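Local structure of aminoglycoside N(3)-acetyltransferase, AAC(3)-IVa (Escherichia coli, 6MN4) at residues A[168-173]-A[187-192]; A[27-32]-A[60-65]; A[123-128]-A[183-188]. The protein catalyses acetyl transfer from acetyl-CoA to the N3 amine of 2-deoxystreptamine aminoglycosides, probably conferring resistance to gentamicin, kanamycin, tobramycin, neomycin and apramycin. The protein carries 1 engineered substitution. All coordinates share one frame; numbering follows the deposited sequence.

Contact 1: residues A[168-173]-A[187-192]; sequences VPRHCT and ENDHCC. With ZN (zinc ion), chain H; AM2 (apramycin), chain G.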
loop_
_atom_site.group_PDB
_atom_site.type_symbol
_atom_site.label_atom_id
_atom_site.label_comp_id
_atom_site.label_asym_id
_atom_site.label_seq_id
_atom_site.Cartn_x
_atom_site.Cartn_y
_atom_site.Cartn_z
ATOM N N VAL A 168 -9.878 9.668 14.397
ATOM C CA VAL A 168 -11.077 8.903 14.730
ATOM C C VAL A 168 -10.674 7.679 15.547
ATOM O O VAL A 168 -9.652 7.045 15.244
ATOM C CB VAL A 168 -11.849 8.520 13.457
ATOM C CG1 VAL A 168 -12.788 7.354 13.710
ATOM C CG2 VAL A 168 -12.618 9.726 12.935
ATOM N N PRO A 169 -11.422 7.326 16.594
ATOM C CA PRO A 169 -11.045 6.178 17.437
ATOM C C PRO A 169 -11.205 4.858 16.697
ATOM O O PRO A 169 -12.303 4.491 16.272
ATOM C CB PRO A 169 -12.008 6.280 18.625
ATOM C CG PRO A 169 -13.167 7.066 18.107
ATOM C CD PRO A 169 -12.585 8.049 17.140
ATOM N N ARG A 170 -10.094 4.143 16.552
ATOM C CA ARG A 170 -10.071 2.808 15.984
ATOM C C ARG A 170 -9.260 1.911 16.911
ATOM O O ARG A 170 -8.462 2.390 17.719
ATOM C CB ARG A 170 -9.476 2.815 14.568
ATOM C CG ARG A 170 -10.275 3.638 13.566
ATOM C CD ARG A 170 -11.584 2.955 13.204
ATOM N NE ARG A 170 -12.673 3.905 12.993
ATOM C CZ ARG A 170 -13.057 4.348 11.800
ATOM N NH1 ARG A 170 -12.439 3.928 10.706
ATOM N NH2 ARG A 170 -14.060 5.208 11.697
ATOM N N HIS A 171 -9.471 0.601 16.806
ATOM C CA HIS A 171 -8.821 -0.321 17.725
ATOM C C HIS A 171 -8.421 -1.607 17.015
ATOM O O HIS A 171 -8.915 -1.934 15.934
ATOM C CB HIS A 171 -9.720 -0.650 18.922
ATOM C CG HIS A 171 -10.753 -1.693 18.634
ATOM N ND1 HIS A 171 -12.029 -1.380 18.220
ATOM C CD2 HIS A 171 -10.704 -3.045 18.713
ATOM C CE1 HIS A 171 -12.722 -2.493 18.056
ATOM N NE2 HIS A 171 -11.940 -3.518 18.344
ATOM N N CYS A 172 -7.503 -2.328 17.652
ATOM C CA CYS A 172 -7.108 -3.671 17.256
ATOM C C CYS A 172 -6.881 -4.472 18.534
ATOM O O CYS A 172 -7.165 -4.004 19.641
ATOM C CB CYS A 172 -5.862 -3.642 16.362
ATOM S SG CYS A 172 -4.342 -3.160 17.221
ATOM N N THR A 173 -6.365 -5.689 18.390
ATOM C CA THR A 173 -6.064 -6.500 19.559
ATOM C C THR A 173 -4.861 -7.379 19.270
ATOM O O THR A 173 -4.648 -7.823 18.137
ATOM C CB THR A 173 -7.240 -7.381 19.979
ATOM O OG1 THR A 173 -6.822 -8.258 21.029
ATOM C CG2 THR A 173 -7.677 -8.215 18.824
ATOM N N GLU A 187 -7.003 6.892 14.549
ATOM C CA GLU A 187 -6.531 6.793 13.177
ATOM C C GLU A 187 -7.084 7.937 12.334
ATOM O O GLU A 187 -8.083 8.575 12.676
ATOM C CB GLU A 187 -6.929 5.443 12.566
ATOM C CG GLU A 187 -6.299 5.145 11.211
ATOM C CD GLU A 187 -6.375 3.683 10.828
ATOM O OE1 GLU A 187 -7.332 2.999 11.251
ATOM O OE2 GLU A 187 -5.476 3.223 10.093
ATOM N N ASN A 188 -6.407 8.194 11.221
ATOM C CA ASN A 188 -6.816 9.215 10.262
ATOM C C ASN A 188 -7.380 8.569 8.998
ATOM O O ASN A 188 -6.861 8.736 7.892
ATOM C CB ASN A 188 -5.631 10.116 9.929
ATOM C CG ASN A 188 -4.476 9.344 9.312
ATOM O OD1 ASN A 188 -3.898 8.457 9.943
ATOM N ND2 ASN A 188 -4.151 9.664 8.065
ATOM N N ASP A 189 -8.461 7.817 9.154
ATOM C CA ASP A 189 -9.065 7.172 8.000
ATOM C C ASP A 189 -10.417 7.794 7.679
ATOM O O ASP A 189 -11.043 8.461 8.508
ATOM C CB ASP A 189 -9.208 5.655 8.200
ATOM C CG ASP A 189 -10.033 5.288 9.413
ATOM O OD1 ASP A 189 -10.418 6.193 10.187
ATOM O OD2 ASP A 189 -10.304 4.081 9.589
ATOM N N HIS A 190 -10.842 7.574 6.441
ATOM C CA HIS A 190 -12.114 8.052 5.926
ATOM C C HIS A 190 -12.452 7.205 4.702
ATOM O O HIS A 190 -11.910 6.106 4.532
ATOM C CB HIS A 190 -12.036 9.556 5.614
ATOM C CG HIS A 190 -10.682 10.008 5.166
ATOM N ND1 HIS A 190 -10.169 9.702 3.924
ATOM C CD2 HIS A 190 -9.731 10.737 5.797
ATOM C CE1 HIS A 190 -8.963 10.226 3.808
ATOM N NE2 HIS A 190 -8.673 10.860 4.930
ATOM N N CYS A 191 -13.338 7.714 3.847
ATOM C CA CYS A 191 -13.708 6.986 2.640
ATOM C C CYS A 191 -12.534 6.813 1.686
ATOM O O CYS A 191 -12.551 5.890 0.864
ATOM C CB CYS A 191 -14.869 7.699 1.942
ATOM S SG CYS A 191 -14.457 9.293 1.205
ATOM N N CYS A 192 -11.518 7.671 1.782
ATOM C CA CYS A 192 -10.322 7.648 0.943
ATOM C C CYS A 192 -10.631 7.869 -0.531
ATOM O O CYS A 192 -9.734 7.733 -1.373
ATOM C CB CYS A 192 -9.534 6.341 1.118
ATOM S SG CYS A 192 -8.634 6.205 2.679
HETATM ZN ZN ZN H . -15.855 10.612 2.181
HETATM C CA1 AM2 G . -11.018 0.839 6.302
HETATM C CA2 AM2 G . -12.122 1.887 6.477
HETATM C CA3 AM2 G . -12.600 1.996 7.931
HETATM C CA4 AM2 G . -12.891 0.664 8.546
HETATM C CA5 AM2 G . -11.703 -0.317 8.354
HETATM C CA6 AM2 G . -11.949 -1.598 9.043
HETATM C CA7 AM2 G . -12.081 -1.308 10.549
HETATM C CA8 AM2 G . -13.321 -0.425 10.829
HETATM C CA9 AM2 G . -13.309 -3.285 11.273
HETATM O OA4 AM2 G . -11.414 -0.507 6.902
HETATM O OA5 AM2 G . -13.327 0.825 9.993
HETATM N NA2 AM2 G . -11.602 3.189 6.059
HETATM N NA7 AM2 G . -12.062 -2.535 11.337
HETATM O OA6 AM2 G . -13.173 -2.130 8.503
HETATM O OA8 AM2 G . -13.290 0.011 12.108
HETATM O OA1 AM2 G . -9.922 1.263 6.972
HETATM C CB1 AM2 G . -14.426 -0.269 12.812
HETATM C CB2 AM2 G . -15.736 0.065 12.065
HETATM C CB3 AM2 G . -16.928 -0.120 12.922
HETATM C CB4 AM2 G . -16.618 -0.648 14.286
HETATM C CB5 AM2 G . -15.480 0.137 14.989
HETATM C CB6 AM2 G . -14.904 -0.697 16.065
HETATM O OB1 AM2 G . -14.377 0.490 14.097
HETATM N NB4 AM2 G . -17.842 -0.576 15.123
HETATM O OB2 AM2 G . -15.711 1.439 11.630
HETATM O OB3 AM2 G . -17.851 -1.045 12.254
HETATM O OB6 AM2 G . -13.522 -0.731 15.881
HETATM C CC1 AM2 G . -8.690 1.276 6.204
HETATM C CC2 AM2 G . -7.597 1.276 7.263
HETATM C CC3 AM2 G . -6.224 1.456 6.599
HETATM C CC4 AM2 G . -5.888 0.275 5.709
HETATM C CC5 AM2 G . -7.073 -0.381 4.971
HETATM C CC6 AM2 G . -8.528 0.098 5.238
HETATM N NC4 AM2 G . -4.912 0.744 4.714
HETATM N NC6 AM2 G . -9.075 0.449 3.921
HETATM O OC2 AM2 G . -7.841 2.325 8.167
HETATM O OC3 AM2 G . -5.242 1.553 7.600
#
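R170 and D189 reach for each other from opposite directions and join in a salt bridge between NH1 and OD2, its modelled length too short to be taken literally at 2.8 Å resolution. The two planes are turned 60° apart, so the groups are far from a flat, paired carboxylate-guanidinium match: D189 OD1 lies over one face of the guanidinium, while apramycin OB2 sits 3.9 Å above the plane of the R170 guanidinium on the opposite face. The bound drug and D189 thus enclose the guanidinium from its two faces. R170 gets there by a bent course: with CG beside its own backbone N (chi1 -62°), the chain turns again at chi2 and chi3 toward D189.

E187 crosses R170 at about a right angle. Its contact is with the aliphatic part, R170 CG lying 3.8 Å from E187 OE1, and the charges themselves stay apart. The contact sits at the open end of a beta hairpin formed by strands 168-176 and 179-187, where V168 and E187, the last residue of its strand, are an antiparallel hydrogen-bonded pair: V168 N to E187 O and E187 N to V168 O are each 2.7 Å.

Past this pair the second segment leaves the strand. The extended E187 side chain accepts a bond from apramycin OC3 at OE2 (3.0 Å). The neighbouring hydroxyl OC2 is within weak reach of both E187 OE2 and D189 OD2, which one taking its proton being unsettled. Farther along, C191 SG binds zinc at 2.2 Å, together with H243, C249 and C252.

Contact 2: residues A[27-32]-A[60-65]; sequences LLVHSS and LVMPSW. With AM2 (apramycin), chain G.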
loop_
_atom_site.group_PDB
_atom_site.type_symbol
_atom_site.label_atom_id
_atom_site.label_comp_id
_atom_site.label_asym_id
_atom_site.label_seq_id
_atom_site.Cartn_x
_atom_site.Cartn_y
_atom_site.Cartn_z
ATOM N N LEU A 27 10.201 -1.578 -4.167
ATOM C CA LEU A 27 8.968 -1.413 -4.929
ATOM C C LEU A 27 7.801 -1.929 -4.102
ATOM O O LEU A 27 7.666 -3.140 -3.896
ATOM C CB LEU A 27 9.054 -2.137 -6.268
ATOM C CG LEU A 27 7.846 -1.959 -7.181
ATOM C CD1 LEU A 27 7.873 -0.584 -7.825
ATOM C CD2 LEU A 27 7.850 -3.045 -8.232
ATOM N N LEU A 28 6.973 -1.005 -3.623
ATOM C CA LEU A 28 5.754 -1.337 -2.898
ATOM C C LEU A 28 4.592 -1.324 -3.880
ATOM O O LEU A 28 4.324 -0.296 -4.511
ATOM C CB LEU A 28 5.518 -0.342 -1.762
ATOM C CG LEU A 28 4.109 -0.318 -1.170
ATOM C CD1 LEU A 28 3.783 -1.640 -0.462
ATOM C CD2 LEU A 28 3.941 0.871 -0.239
ATOM N N VAL A 29 3.906 -2.456 -4.020
ATOM C CA VAL A 29 2.865 -2.599 -5.029
ATOM C C VAL A 29 1.524 -2.867 -4.358
ATOM O O VAL A 29 1.435 -3.613 -3.377
ATOM C CB VAL A 29 3.203 -3.700 -6.062
ATOM C CG1 VAL A 29 4.656 -3.603 -6.484
ATOM C CG2 VAL A 29 2.900 -5.077 -5.532
ATOM N N HIS A 30 0.488 -2.212 -4.872
ATOM C CA HIS A 30 -0.897 -2.508 -4.540
ATOM C C HIS A 30 -1.577 -2.986 -5.811
ATOM O O HIS A 30 -1.524 -2.299 -6.836
ATOM C CB HIS A 30 -1.618 -1.276 -3.986
ATOM C CG HIS A 30 -0.887 -0.599 -2.871
ATOM N ND1 HIS A 30 -1.304 -0.667 -1.559
ATOM C CD2 HIS A 30 0.235 0.161 -2.871
ATOM C CE1 HIS A 30 -0.471 0.022 -0.800
ATOM N NE2 HIS A 30 0.475 0.527 -1.570
ATOM N N SER A 31 -2.202 -4.161 -5.753
ATOM C CA SER A 31 -2.687 -4.812 -6.961
ATOM C C SER A 31 -4.147 -5.217 -6.830
ATOM O O SER A 31 -4.617 -5.574 -5.743
ATOM C CB SER A 31 -1.839 -6.041 -7.302
ATOM O OG SER A 31 -1.765 -6.928 -6.204
ATOM N N SER A 32 -4.857 -5.138 -7.953
ATOM C CA SER A 32 -6.169 -5.751 -8.136
ATOM C C SER A 32 -6.016 -6.749 -9.281
ATOM O O SER A 32 -6.041 -6.363 -10.455
ATOM C CB SER A 32 -7.238 -4.705 -8.438
ATOM O OG SER A 32 -8.508 -5.306 -8.639
ATOM N N LEU A 60 10.790 -6.457 -2.938
ATOM C CA LEU A 60 9.374 -6.280 -3.227
ATOM C C LEU A 60 8.598 -6.169 -1.923
ATOM O O LEU A 60 8.754 -7.006 -1.028
ATOM C CB LEU A 60 8.844 -7.446 -4.062
ATOM C CG LEU A 60 7.405 -7.346 -4.573
ATOM C CD1 LEU A 60 7.273 -6.227 -5.597
ATOM C CD2 LEU A 60 6.946 -8.674 -5.169
ATOM N N VAL A 61 7.772 -5.130 -1.813
ATOM C CA VAL A 61 6.945 -4.902 -0.636
ATOM C C VAL A 61 5.490 -4.835 -1.071
ATOM O O VAL A 61 5.169 -4.253 -2.111
ATOM C CB VAL A 61 7.349 -3.615 0.112
ATOM C CG1 VAL A 61 6.655 -3.540 1.464
ATOM C CG2 VAL A 61 8.848 -3.561 0.276
ATOM N N MET A 62 4.615 -5.448 -0.282
ATOM C CA MET A 62 3.185 -5.466 -0.533
ATOM C C MET A 62 2.457 -5.385 0.799
ATOM O O MET A 62 2.968 -5.865 1.818
ATOM C CB MET A 62 2.739 -6.736 -1.282
ATOM C CG MET A 62 3.420 -6.953 -2.626
ATOM S SD MET A 62 2.990 -8.511 -3.433
ATOM C CE MET A 62 1.223 -8.331 -3.524
ATOM N N PRO A 63 1.277 -4.767 0.826
ATOM C CA PRO A 63 0.469 -4.785 2.049
ATOM C C PRO A 63 0.099 -6.211 2.428
ATOM O O PRO A 63 0.018 -7.104 1.580
ATOM C CB PRO A 63 -0.768 -3.960 1.675
ATOM C CG PRO A 63 -0.785 -3.935 0.168
ATOM C CD PRO A 63 0.650 -3.975 -0.246
ATOM N N SER A 64 -0.118 -6.426 3.723
ATOM C CA SER A 64 -0.311 -7.784 4.208
ATOM C C SER A 64 -1.077 -7.797 5.524
ATOM O O SER A 64 -0.914 -8.715 6.334
ATOM C CB SER A 64 1.049 -8.476 4.364
ATOM O OG SER A 64 0.904 -9.870 4.569
ATOM N N TRP A 65 -1.920 -6.796 5.748
ATOM C CA TRP A 65 -2.637 -6.726 7.009
ATOM C C TRP A 65 -3.901 -7.578 6.962
ATOM O O TRP A 65 -4.388 -7.964 5.895
ATOM C CB TRP A 65 -2.984 -5.279 7.363
ATOM C CG TRP A 65 -3.771 -4.543 6.319
ATOM C CD1 TRP A 65 -5.102 -4.676 6.047
ATOM C CD2 TRP A 65 -3.276 -3.540 5.423
ATOM N NE1 TRP A 65 -5.465 -3.823 5.030
ATOM C CE2 TRP A 65 -4.363 -3.114 4.632
ATOM C CE3 TRP A 65 -2.020 -2.963 5.212
ATOM C CZ2 TRP A 65 -4.230 -2.143 3.644
ATOM C CZ3 TRP A 65 -1.891 -1.991 4.230
ATOM C CH2 TRP A 65 -2.988 -1.595 3.457
HETATM C CA1 AM2 G . -11.018 0.839 6.302
HETATM C CA2 AM2 G . -12.122 1.887 6.477
HETATM C CA3 AM2 G . -12.600 1.996 7.931
HETATM C CA4 AM2 G . -12.891 0.664 8.546
HETATM C CA5 AM2 G . -11.703 -0.317 8.354
HETATM C CA6 AM2 G . -11.949 -1.598 9.043
HETATM C CA7 AM2 G . -12.081 -1.308 10.549
HETATM C CA8 AM2 G . -13.321 -0.425 10.829
HETATM C CA9 AM2 G . -13.309 -3.285 11.273
HETATM O OA4 AM2 G . -11.414 -0.507 6.902
HETATM O OA5 AM2 G . -13.327 0.825 9.993
HETATM N NA2 AM2 G . -11.602 3.189 6.059
HETATM N NA7 AM2 G . -12.062 -2.535 11.337
HETATM O OA6 AM2 G . -13.173 -2.130 8.503
HETATM O OA8 AM2 G . -13.290 0.011 12.108
HETATM O OA1 AM2 G . -9.922 1.263 6.972
HETATM C CB1 AM2 G . -14.426 -0.269 12.812
HETATM C CB2 AM2 G . -15.736 0.065 12.065
HETATM C CB3 AM2 G . -16.928 -0.120 12.922
HETATM C CB4 AM2 G . -16.618 -0.648 14.286
HETATM C CB5 AM2 G . -15.480 0.137 14.989
HETATM C CB6 AM2 G . -14.904 -0.697 16.065
HETATM O OB1 AM2 G . -14.377 0.490 14.097
HETATM N NB4 AM2 G . -17.842 -0.576 15.123
HETATM O OB2 AM2 G . -15.711 1.439 11.630
HETATM O OB3 AM2 G . -17.851 -1.045 12.254
HETATM O OB6 AM2 G . -13.522 -0.731 15.881
HETATM C CC1 AM2 G . -8.690 1.276 6.204
HETATM C CC2 AM2 G . -7.597 1.276 7.263
HETATM C CC3 AM2 G . -6.224 1.456 6.599
HETATM C CC4 AM2 G . -5.888 0.275 5.709
HETATM C CC5 AM2 G . -7.073 -0.381 4.971
HETATM C CC6 AM2 G . -8.528 0.098 5.238
HETATM N NC4 AM2 G . -4.912 0.744 4.714
HETATM N NC6 AM2 G . -9.075 0.449 3.921
HETATM O OC2 AM2 G . -7.841 2.325 8.167
HETATM O OC3 AM2 G . -5.242 1.553 7.600
#
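V61 and V29, the two residues with most surface buried here, meet through the backbone, their side chains going to opposite faces of the sheet. V61 uses both of its backbone polar groups on the neighbouring strand: its N donates to L27 O (2.9 Å), and its O accepts from V29 N at the same length. L28, the residue bracketed by these bonds, adds a CA-H...O contact to V61 O, and its CD1 methyl rests on V61 CG1 at 3.9 Å.

V29 spreads its two methyls over different partners. CG1 meets L60 CD1 at 3.8 Å, the side chains crossing at about a right angle, whereas CG2 lies against M62 CG. The split follows from the first torsion, which sets CG1 beside the backbone N and CG2 between N and the carbonyl carbon (chi1 -44°). L27 and L60 lie side by side on this face, pointing the same way, and L50 and L54 of helix 42-54 pack on both; V87 and F91 of helix 86-91 cover M62.

P63 ends the ladder. V29 O faces the proline CD instead of an N-H, since proline has none to give. The P63 ring turns to the face occupied by L28 and V61, where its CD touches L28 CD1 and also lies 4.0 Å above the plane of the H30 ring, offset toward the rim. Two residues on, the W65 ring carries apramycin CC4 over one face, 3.5 Å above its plane.

Strands 27-31 and 60-63 run parallel with a 37° twist and are connected through helices 33-36 and 42-54: a beta-alpha-beta crossover at the centre of the mixed sheet of this antibiotic N-acetyltransferase fold, with a ligand-binding loop at the carboxyl end of its second strand.

Contact 3: residues A[123-128]-A[183-188]; sequences LPPHSP and VDYLEN. With AM2 (apramycin), chain G.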
loop_
_atom_site.group_PDB
_atom_site.type_symbol
_atom_site.label_atom_id
_atom_site.label_comp_id
_atom_site.label_asym_id
_atom_site.label_seq_id
_atom_site.Cartn_x
_atom_site.Cartn_y
_atom_site.Cartn_z
ATOM N N LEU A 123 1.433 2.567 15.909
ATOM C CA LEU A 123 0.205 3.290 16.231
ATOM C C LEU A 123 0.423 4.761 15.921
ATOM O O LEU A 123 1.266 5.406 16.572
ATOM C CB LEU A 123 -0.177 3.100 17.698
ATOM C CG LEU A 123 -0.382 1.664 18.184
ATOM C CD1 LEU A 123 -0.067 1.551 19.669
ATOM C CD2 LEU A 123 -1.800 1.198 17.890
ATOM N N PRO A 124 -0.289 5.350 14.947
ATOM C CA PRO A 124 -1.294 4.760 14.052
ATOM C C PRO A 124 -0.699 3.760 13.060
ATOM O O PRO A 124 0.522 3.723 12.918
ATOM C CB PRO A 124 -1.864 5.986 13.320
ATOM C CG PRO A 124 -1.553 7.142 14.211
ATOM C CD PRO A 124 -0.216 6.810 14.786
ATOM N N PRO A 125 -1.549 2.963 12.399
ATOM C CA PRO A 125 -1.029 1.902 11.517
ATOM C C PRO A 125 -0.036 2.377 10.470
ATOM O O PRO A 125 0.854 1.608 10.082
ATOM C CB PRO A 125 -2.303 1.349 10.866
ATOM C CG PRO A 125 -3.362 1.588 11.875
ATOM C CD PRO A 125 -3.016 2.895 12.530
ATOM N N HIS A 126 -0.158 3.615 9.997
ATOM C CA HIS A 126 0.732 4.113 8.958
ATOM C C HIS A 126 1.508 5.320 9.465
ATOM O O HIS A 126 1.581 6.358 8.798
ATOM C CB HIS A 126 -0.075 4.438 7.702
ATOM C CG HIS A 126 -1.006 3.338 7.298
ATOM N ND1 HIS A 126 -0.557 2.122 6.831
ATOM C CD2 HIS A 126 -2.358 3.258 7.319
ATOM C CE1 HIS A 126 -1.593 1.343 6.569
ATOM N NE2 HIS A 126 -2.697 2.010 6.854
ATOM N N SER A 127 2.089 5.175 10.647
ATOM C CA SER A 127 2.854 6.225 11.302
ATOM C C SER A 127 4.255 6.274 10.705
ATOM O O SER A 127 4.584 5.553 9.764
ATOM C CB SER A 127 2.900 5.949 12.804
ATOM O OG SER A 127 3.623 4.757 13.067
ATOM N N PRO A 128 5.126 7.140 11.215
ATOM C CA PRO A 128 6.557 6.871 11.081
ATOM C C PRO A 128 6.883 5.573 11.802
ATOM O O PRO A 128 6.157 5.137 12.700
ATOM C CB PRO A 128 7.218 8.080 11.749
ATOM C CG PRO A 128 6.204 9.167 11.617
ATOM C CD PRO A 128 4.868 8.495 11.737
ATOM N N VAL A 183 -6.370 -2.643 22.057
ATOM C CA VAL A 183 -5.473 -1.497 21.957
ATOM C C VAL A 183 -6.220 -0.396 21.218
ATOM O O VAL A 183 -6.453 -0.500 20.007
ATOM C CB VAL A 183 -4.165 -1.856 21.239
ATOM C CG1 VAL A 183 -3.273 -0.628 21.107
ATOM C CG2 VAL A 183 -3.449 -2.987 21.974
ATOM N N ASP A 184 -6.600 0.658 21.938
ATOM C CA ASP A 184 -7.334 1.768 21.344
ATOM C C ASP A 184 -6.372 2.854 20.888
ATOM O O ASP A 184 -5.449 3.226 21.619
ATOM C CB ASP A 184 -8.341 2.347 22.333
ATOM C CG ASP A 184 -9.282 1.307 22.867
ATOM O OD1 ASP A 184 -8.843 0.501 23.712
ATOM O OD2 ASP A 184 -10.454 1.289 22.440
ATOM N N TYR A 185 -6.598 3.363 19.681
ATOM C CA TYR A 185 -5.788 4.423 19.102
ATOM C C TYR A 185 -6.706 5.351 18.317
ATOM O O TYR A 185 -7.919 5.135 18.233
ATOM C CB TYR A 185 -4.678 3.846 18.216
ATOM C CG TYR A 185 -5.186 3.017 17.055
ATOM C CD1 TYR A 185 -5.381 3.586 15.804
ATOM C CD2 TYR A 185 -5.468 1.665 17.210
ATOM C CE1 TYR A 185 -5.845 2.834 14.738
ATOM C CE2 TYR A 185 -5.933 0.904 16.148
ATOM C CZ TYR A 185 -6.120 1.496 14.914
ATOM O OH TYR A 185 -6.583 0.751 13.853
ATOM N N LEU A 186 -6.127 6.394 17.733
ATOM C CA LEU A 186 -6.881 7.345 16.923
ATOM C C LEU A 186 -6.264 7.388 15.534
ATOM O O LEU A 186 -5.135 7.858 15.364
ATOM C CB LEU A 186 -6.898 8.725 17.577
ATOM C CG LEU A 186 -7.726 8.751 18.863
ATOM C CD1 LEU A 186 -6.899 9.277 20.026
ATOM C CD2 LEU A 186 -9.003 9.560 18.683
ATOM N N GLU A 187 -7.003 6.892 14.549
ATOM C CA GLU A 187 -6.531 6.793 13.177
ATOM C C GLU A 187 -7.084 7.937 12.334
ATOM O O GLU A 187 -8.083 8.575 12.676
ATOM C CB GLU A 187 -6.929 5.443 12.566
ATOM C CG GLU A 187 -6.299 5.145 11.211
ATOM C CD GLU A 187 -6.375 3.683 10.828
ATOM O OE1 GLU A 187 -7.332 2.999 11.251
ATOM O OE2 GLU A 187 -5.476 3.223 10.093
ATOM N N ASN A 188 -6.407 8.194 11.221
ATOM C CA ASN A 188 -6.816 9.215 10.262
ATOM C C ASN A 188 -7.380 8.569 8.998
ATOM O O ASN A 188 -6.861 8.736 7.892
ATOM C CB ASN A 188 -5.631 10.116 9.929
ATOM C CG ASN A 188 -4.476 9.344 9.312
ATOM O OD1 ASN A 188 -3.898 8.457 9.943
ATOM N ND2 ASN A 188 -4.151 9.664 8.065
HETATM C CA1 AM2 G . -11.018 0.839 6.302
HETATM C CA2 AM2 G . -12.122 1.887 6.477
HETATM C CA3 AM2 G . -12.600 1.996 7.931
HETATM C CA4 AM2 G . -12.891 0.664 8.546
HETATM C CA5 AM2 G . -11.703 -0.317 8.354
HETATM C CA6 AM2 G . -11.949 -1.598 9.043
HETATM C CA7 AM2 G . -12.081 -1.308 10.549
HETATM C CA8 AM2 G . -13.321 -0.425 10.829
HETATM C CA9 AM2 G . -13.309 -3.285 11.273
HETATM O OA4 AM2 G . -11.414 -0.507 6.902
HETATM O OA5 AM2 G . -13.327 0.825 9.993
HETATM N NA2 AM2 G . -11.602 3.189 6.059
HETATM N NA7 AM2 G . -12.062 -2.535 11.337
HETATM O OA6 AM2 G . -13.173 -2.130 8.503
HETATM O OA8 AM2 G . -13.290 0.011 12.108
HETATM O OA1 AM2 G . -9.922 1.263 6.972
HETATM C CB1 AM2 G . -14.426 -0.269 12.812
HETATM C CB2 AM2 G . -15.736 0.065 12.065
HETATM C CB3 AM2 G . -16.928 -0.120 12.922
HETATM C CB4 AM2 G . -16.618 -0.648 14.286
HETATM C CB5 AM2 G . -15.480 0.137 14.989
HETATM C CB6 AM2 G . -14.904 -0.697 16.065
HETATM O OB1 AM2 G . -14.377 0.490 14.097
HETATM N NB4 AM2 G . -17.842 -0.576 15.123
HETATM O OB2 AM2 G . -15.711 1.439 11.630
HETATM O OB3 AM2 G . -17.851 -1.045 12.254
HETATM O OB6 AM2 G . -13.522 -0.731 15.881
HETATM C CC1 AM2 G . -8.690 1.276 6.204
HETATM C CC2 AM2 G . -7.597 1.276 7.263
HETATM C CC3 AM2 G . -6.224 1.456 6.599
HETATM C CC4 AM2 G . -5.888 0.275 5.709
HETATM C CC5 AM2 G . -7.073 -0.381 4.971
HETATM C CC6 AM2 G . -8.528 0.098 5.238
HETATM N NC4 AM2 G . -4.912 0.744 4.714
HETATM N NC6 AM2 G . -9.075 0.449 3.921
HETATM O OC2 AM2 G . -7.841 2.325 8.167
HETATM O OC3 AM2 G . -5.242 1.553 7.600
#
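L123, P125 and H126 belong to a loop between helices 114-117 and 131-137 that lies against the side chains of V183, Y185 and E187 on the second strand of the 168-187 hairpin, an apolar contact at its outer end and a polar one where it meets apramycin. Outermost, L123 CD2 packs on Y185 CD2 at 3.8 Å and on V183 CG1 at 4.0 Å, the leucine crossing the tyrosine at about a right angle. Y185 points toward the loop, its CG between the backbone N and the carbonyl carbon (chi1 60°). On the same ring, P125 CD comes to 3.6 Å from Y185 CE1, approaching obliquely, so the tyrosine touches both L123 and P125.

The cis peptide between L123 and P124 bends the chain between these two contacts, and P124 itself lies with CG 3.8 Å from L186 O. L160 of helix 153-161 also touches P124.

P125 also meets E187: its CG comes to 3.2 Å from E187 OE2, the two side chains crossing at about a right angle. P125 CB sits 4.0 Å above the centre of the H126 ring, so one proline touches two residues of the apramycin pocket.

H126 NE2 and apramycin OC3 are hydrogen-bonded at 2.7 Å, with either able to be the donor, and OC3 lies at the edge of the imidazole near its plane. A weak bond from apramycin NC4 reaches the same nitrogen at 3.3 Å. With P125 carbons lying against both H126 and E187, the OC3 hydroxyl is held between histidine and glutamate, which probably helps to set the position of this edge of the deoxystreptamine ring.

Along the chain contact 2 comes first, closing before the others open; contact 3 opens next, at 123, and contact 1 at 168, and both end on the same stretch, sharing E187 and N188. Those two have centres 7 Å apart and meet on the two-stranded sheet of 168-176 and 179-187, where R170 O and C172 O probably accept bonds from Y185 N and V183 N. Contact 2 lies deep in the separate seven-strand sheet, its centre about 20 Å from the centres of the other two. It approaches contact 3 through W65, whose CZ3 is 4.1 Å from H126 CE1. All three touch apramycin, so its site lies between the loop after strand 59-63, the loop 123-128 and the hairpin with its following loop.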